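Local coordinates for glycerol uptake operon antiterminator regulatory protein (Listeria monocytogenes str. 4b, PDB 3KTS) that probably regulates the glycerol uptake operon by transcription antitermination in response to glycerol 3-phosphate, through a domain of the TIM-barrel clan, at residues N65-D70 / D75-E80; N166-I169 / A175-T178. All coordinates share one frame; numbering follows the deposited sequence.

In the fold
Following the chain from the N terminus, interaction 1 comes first: it folds the loop after strand 64-65 back onto helix 71-81, closing a short circuit in which the four intervening residues are all helical. The chain then runs on through several further strands and helices before interaction 2 packs the end of helix 162-169 against strand 173-178, the last strand in sequence. The two contacts lie in series, neither nesting nor crossing, on opposite sides of the chain's centre with their own centres about 29 Å apart. Interaction 1, centred about 16 Å from the chain's centre and only partly buried, joins a loop to its following helix; interaction 2 is buried between helix and barrel wall.

Interaction 1: N65-D70 / D75-E80; sequences NGLKND and DFLCTE
Leu67 reaches from the loop to helix 71-81 and sets both its methyl groups against CD1 of Phe76 and one of them, CD2, also against Leu77. Its CD1 lies 3.9 Å from CD1 of Phe76, approaching the ring obliquely. The other branch touches both helix residues: CD2 of Leu67 is 3.8 Å from CD2 of Leu77 and 3.9 Å from CD1 of Phe76. One ring carbon therefore meets both leucine methyls. The two leucine side chains slide past one another in opposite directions, meeting through one methyl each. In Phe76 the ring is swung anti to the backbone N (chi1 175°), which brings its CD1 to Leu67.

The contact is wholly apolar and small, burying 127 Å² in all; the polar bonds lie within each segment. On the helix, Asp75 O accepts from Thr79 N at 2.9 Å and also from Thr79 OG1 at 2.7 Å. The hydroxyl bonds from above the carbonyl plane, 43° out of it; together with the Thr79 N bond it ties Thr79 to the preceding turn. In the loop, Lys68 NZ and Asp70 OD1, 3.4 Å apart, form a salt bridge whose hydrogen bond is weak. Asp70 occupies the N-cap position, although its side chain makes no capping bond.

Further out, Asn69 ND2 is hydrogen-bonded to Asp62 OD2, and Asp75 OD1 is hydrogen-bonded to His100 NE2. Leu67 also touches Ala73 one turn earlier on the helix, while buried Leu77 also touches Ala61 of a loop. The loop leads from strand 64-65, which pairs in parallel with strand 32-39, into helix 71-81 and packs back on it; strand 85-88 follows the helix.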
loop_
_atom_site.group_PDB
_atom_site.type_symbol
_atom_site.label_atom_id
_atom_site.label_comp_id
_atom_site.label_asym_id
_atom_site.label_seq_id
_atom_site.Cartn_x
_atom_site.Cartn_y
_atom_site.Cartn_z
ATOM N N ASN A 65 1.784 -0.547 -15.933
ATOM C CA ASN A 65 1.496 -0.518 -17.368
ATOM C C ASN A 65 2.356 -1.469 -18.209
ATOM O O ASN A 65 3.591 -1.475 -18.117
ATOM C CB ASN A 65 1.588 0.911 -17.895
ATOM C CG ASN A 65 0.456 1.782 -17.398
ATOM O OD1 ASN A 65 -0.715 1.544 -17.716
ATOM N ND2 ASN A 65 0.794 2.797 -16.608
ATOM N N GLY A 66 1.673 -2.290 -19.002
ATOM C CA GLY A 66 2.316 -3.294 -19.842
ATOM C C GLY A 66 2.358 -4.671 -19.216
ATOM O O GLY A 66 2.661 -5.647 -19.903
ATOM N N LEU A 67 2.049 -4.741 -17.918
ATOM C CA LEU A 67 2.100 -5.986 -17.140
ATOM C C LEU A 67 0.743 -6.306 -16.516
ATOM O O LEU A 67 0.119 -5.444 -15.882
ATOM C CB LEU A 67 3.143 -5.869 -16.026
ATOM C CG LEU A 67 3.627 -7.132 -15.305
ATOM C CD1 LEU A 67 4.609 -7.934 -16.154
ATOM C CD2 LEU A 67 4.284 -6.762 -13.985
ATOM N N LYS A 68 0.303 -7.553 -16.674
ATOM C CA LYS A 68 -0.926 -8.040 -16.035
ATOM C C LYS A 68 -0.730 -8.175 -14.520
ATOM O O LYS A 68 0.315 -7.811 -13.988
ATOM C CB LYS A 68 -1.366 -9.396 -16.620
ATOM C CG LYS A 68 -1.112 -9.610 -18.114
ATOM C CD LYS A 68 -2.249 -10.371 -18.754
ATOM C CE LYS A 68 -1.859 -11.034 -20.072
ATOM N NZ LYS A 68 -1.432 -12.459 -19.871
ATOM N N ASN A 69 -1.752 -8.658 -13.821
ATOM C CA ASN A 69 -1.593 -9.051 -12.419
ATOM C C ASN A 69 -1.786 -10.563 -12.225
ATOM O O ASN A 69 -2.179 -11.024 -11.151
ATOM C CB ASN A 69 -2.467 -8.208 -11.477
ATOM C CG ASN A 69 -3.920 -8.101 -11.930
ATOM O OD1 ASN A 69 -4.414 -8.898 -12.726
ATOM N ND2 ASN A 69 -4.612 -7.103 -11.407
ATOM N N ASP A 70 -1.499 -11.302 -13.304
ATOM C CA ASP A 70 -1.332 -12.761 -13.355
ATOM C C ASP A 70 -0.400 -13.298 -12.286
ATOM O O ASP A 70 0.428 -12.561 -11.748
ATOM C CB ASP A 70 -0.658 -13.135 -14.686
ATOM C CG ASP A 70 -1.629 -13.592 -15.743
ATOM O OD1 ASP A 70 -1.150 -13.950 -16.840
ATOM O OD2 ASP A 70 -2.852 -13.601 -15.499
ATOM N N ASP A 75 5.050 -13.425 -9.999
ATOM C CA ASP A 75 6.338 -14.132 -10.050
ATOM C C ASP A 75 7.478 -13.212 -10.491
ATOM O O ASP A 75 8.524 -13.180 -9.852
ATOM C CB ASP A 75 6.249 -15.345 -10.986
ATOM C CG ASP A 75 5.550 -16.528 -10.343
ATOM O OD1 ASP A 75 5.759 -16.739 -9.130
ATOM O OD2 ASP A 75 4.801 -17.251 -11.046
ATOM N N PHE A 76 7.242 -12.460 -11.566
ATOM C CA PHE A 76 8.175 -11.466 -12.108
ATOM C C PHE A 76 8.517 -10.368 -11.108
ATOM O O PHE A 76 9.676 -9.971 -10.987
ATOM C CB PHE A 76 7.568 -10.862 -13.375
ATOM C CG PHE A 76 8.360 -9.730 -13.978
ATOM C CD1 PHE A 76 7.830 -8.443 -14.012
ATOM C CD2 PHE A 76 9.608 -9.954 -14.546
ATOM C CE1 PHE A 76 8.535 -7.395 -14.583
ATOM C CE2 PHE A 76 10.326 -8.911 -15.114
ATOM C CZ PHE A 76 9.784 -7.631 -15.145
ATOM N N LEU A 77 7.505 -9.894 -10.388
ATOM C CA LEU A 77 7.692 -8.842 -9.396
ATOM C C LEU A 77 8.509 -9.321 -8.216
ATOM O O LEU A 77 9.290 -8.558 -7.658
ATOM C CB LEU A 77 6.348 -8.307 -8.904
ATOM C CG LEU A 77 5.437 -7.607 -9.911
ATOM C CD1 LEU A 77 4.226 -7.064 -9.190
ATOM C CD2 LEU A 77 6.167 -6.496 -10.652
ATOM N N CYS A 78 8.336 -10.589 -7.856
ATOM C CA CYS A 78 8.982 -11.159 -6.678
ATOM C C CYS A 78 10.390 -11.677 -6.938
ATOM O O CYS A 78 11.261 -11.567 -6.073
ATOM C CB CYS A 78 8.128 -12.286 -6.110
ATOM S SG CYS A 78 6.523 -11.751 -5.486
ATOM N N THR A 79 10.606 -12.248 -8.121
ATOM C CA THR A 79 11.898 -12.835 -8.474
ATOM C C THR A 79 12.824 -11.870 -9.217
ATOM O O THR A 79 14.039 -11.927 -9.035
ATOM C CB THR A 79 11.752 -14.144 -9.304
ATOM O OG1 THR A 79 11.059 -13.871 -10.531
ATOM C CG2 THR A 79 11.001 -15.220 -8.517
ATOM N N GLU A 80 12.264 -10.983 -10.038
ATOM C CA GLU A 80 13.096 -10.116 -10.886
ATOM C C GLU A 80 13.020 -8.611 -10.644
ATOM O O GLU A 80 13.914 -7.884 -11.073
ATOM C CB GLU A 80 12.883 -10.428 -12.372
ATOM C CG GLU A 80 13.709 -11.610 -12.871
ATOM C CD GLU A 80 14.407 -11.340 -14.202
ATOM O OE1 GLU A 80 15.373 -12.068 -14.521
ATOM O OE2 GLU A 80 14.003 -10.400 -14.926
#

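Interaction 2: N166-I169 / A175-T178; sequences NQVI and AVTT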
loop_
_atom_site.group_PDB
_atom_site.type_symbol
_atom_site.label_atom_id
_atom_site.label_comp_id
_atom_site.label_asym_id
_atom_site.label_seq_id
_atom_site.Cartn_x
_atom_site.Cartn_y
_atom_site.Cartn_z
ATOM N N ASN A 166 -4.714 11.936 11.820
ATOM C CA ASN A 166 -4.889 11.620 13.228
ATOM C C ASN A 166 -6.158 10.847 13.542
ATOM O O ASN A 166 -6.108 9.871 14.281
ATOM C CB ASN A 166 -4.873 12.904 14.037
ATOM C CG ASN A 166 -3.500 13.508 14.132
ATOM O OD1 ASN A 166 -2.491 12.833 13.898
ATOM N ND2 ASN A 166 -3.444 14.783 14.497
ATOM N N GLN A 167 -7.280 11.294 12.971
ATOM C CA GLN A 167 -8.597 10.683 13.166
ATOM C C GLN A 167 -8.637 9.226 12.724
ATOM O O GLN A 167 -9.198 8.375 13.418
ATOM C CB GLN A 167 -9.670 11.465 12.401
ATOM C CG GLN A 167 -10.191 12.704 13.111
ATOM C CD GLN A 167 -11.045 13.585 12.213
ATOM O OE1 GLN A 167 -11.980 14.236 12.678
ATOM N NE2 GLN A 167 -10.726 13.613 10.919
ATOM N N VAL A 168 -8.032 8.946 11.573
ATOM C CA VAL A 168 -8.063 7.601 11.012
ATOM C C VAL A 168 -7.066 6.655 11.704
ATOM O O VAL A 168 -7.342 5.468 11.860
ATOM C CB VAL A 168 -7.947 7.613 9.451
ATOM C CG1 VAL A 168 -6.508 7.821 8.967
ATOM C CG2 VAL A 168 -8.531 6.355 8.875
ATOM N N ILE A 169 -5.937 7.204 12.150
ATOM C CA ILE A 169 -4.915 6.442 12.875
ATOM C C ILE A 169 -5.416 6.112 14.284
ATOM O O ILE A 169 -5.143 5.029 14.809
ATOM C CB ILE A 169 -3.534 7.183 12.861
ATOM C CG1 ILE A 169 -2.872 7.010 11.492
ATOM C CG2 ILE A 169 -2.589 6.681 13.952
ATOM C CD1 ILE A 169 -1.509 7.668 11.357
ATOM N N ALA A 175 -1.010 3.066 9.670
ATOM C CA ALA A 175 -0.369 4.163 8.929
ATOM C C ALA A 175 -1.307 4.707 7.853
ATOM O O ALA A 175 -2.397 4.177 7.634
ATOM C CB ALA A 175 0.957 3.715 8.299
ATOM N N VAL A 176 -0.864 5.768 7.187
ATOM C CA VAL A 176 -1.624 6.430 6.141
ATOM C C VAL A 176 -0.799 6.427 4.857
ATOM O O VAL A 176 0.407 6.643 4.904
ATOM C CB VAL A 176 -1.963 7.882 6.557
ATOM C CG1 VAL A 176 -2.583 8.669 5.414
ATOM C CG2 VAL A 176 -2.899 7.885 7.747
ATOM N N THR A 177 -1.433 6.143 3.721
ATOM C CA THR A 177 -0.809 6.404 2.423
ATOM C C THR A 177 -1.474 7.601 1.777
ATOM O O THR A 177 -2.693 7.764 1.865
ATOM C CB THR A 177 -0.875 5.213 1.444
ATOM O OG1 THR A 177 -2.212 4.710 1.384
ATOM C CG2 THR A 177 0.056 4.112 1.877
ATOM N N THR A 178 -0.664 8.429 1.124
ATOM C CA THR A 178 -1.141 9.678 0.542
ATOM C C THR A 178 -0.155 10.273 -0.467
ATOM O O THR A 178 1.063 10.133 -0.332
ATOM C CB THR A 178 -1.462 10.722 1.646
ATOM O OG1 THR A 178 -1.850 11.960 1.044
ATOM C CG2 THR A 178 -0.268 10.941 2.556
#
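Val176 points from the strand toward helix 162-169, where a single methyl, CG2, receives both Val168 and Ile169. Val168 CG1 stands 3.8 Å from Val176 CG2, the two valines meeting at a slant. Ile169 crosses Val176 at about a right angle, its CG1 3.8 Å and its CD1 3.9 Å from the same CG2. The isoleucine's CB does not aim at the strand; its extended CG1-CD1 arm (chi2 -179°) brings the end of the side chain closer. Val176 has CG1 anti to its backbone N (chi1 172°), leaving CG2 beside that N and facing the helix.

This tight, buried patch thins out toward Ala175. Ile169 CD1 approaches Ala175 CA only to 4.4 Å, and the methyl of Ala175 points away from the helix and touches Ile154 and Ile13 of the adjoining strands. On the helix, Asn166 and Gln167 are exposed and leave the packing to the next two residues.

Val168 also rests on Ala155 of strand 153-156, so the helix covers this strand as well as 173-178; Val176 further touches Ile159 of a loop. Strand 173-178 pairs in parallel with both 153-156 and 12-16, closing the curled sheet between its last and first strands. Strand 153-156, helix 162-169 and strand 173-178 form a beta-alpha-beta crossover, with the apolar helix-to-sheet seam characteristic of the TIM barrel.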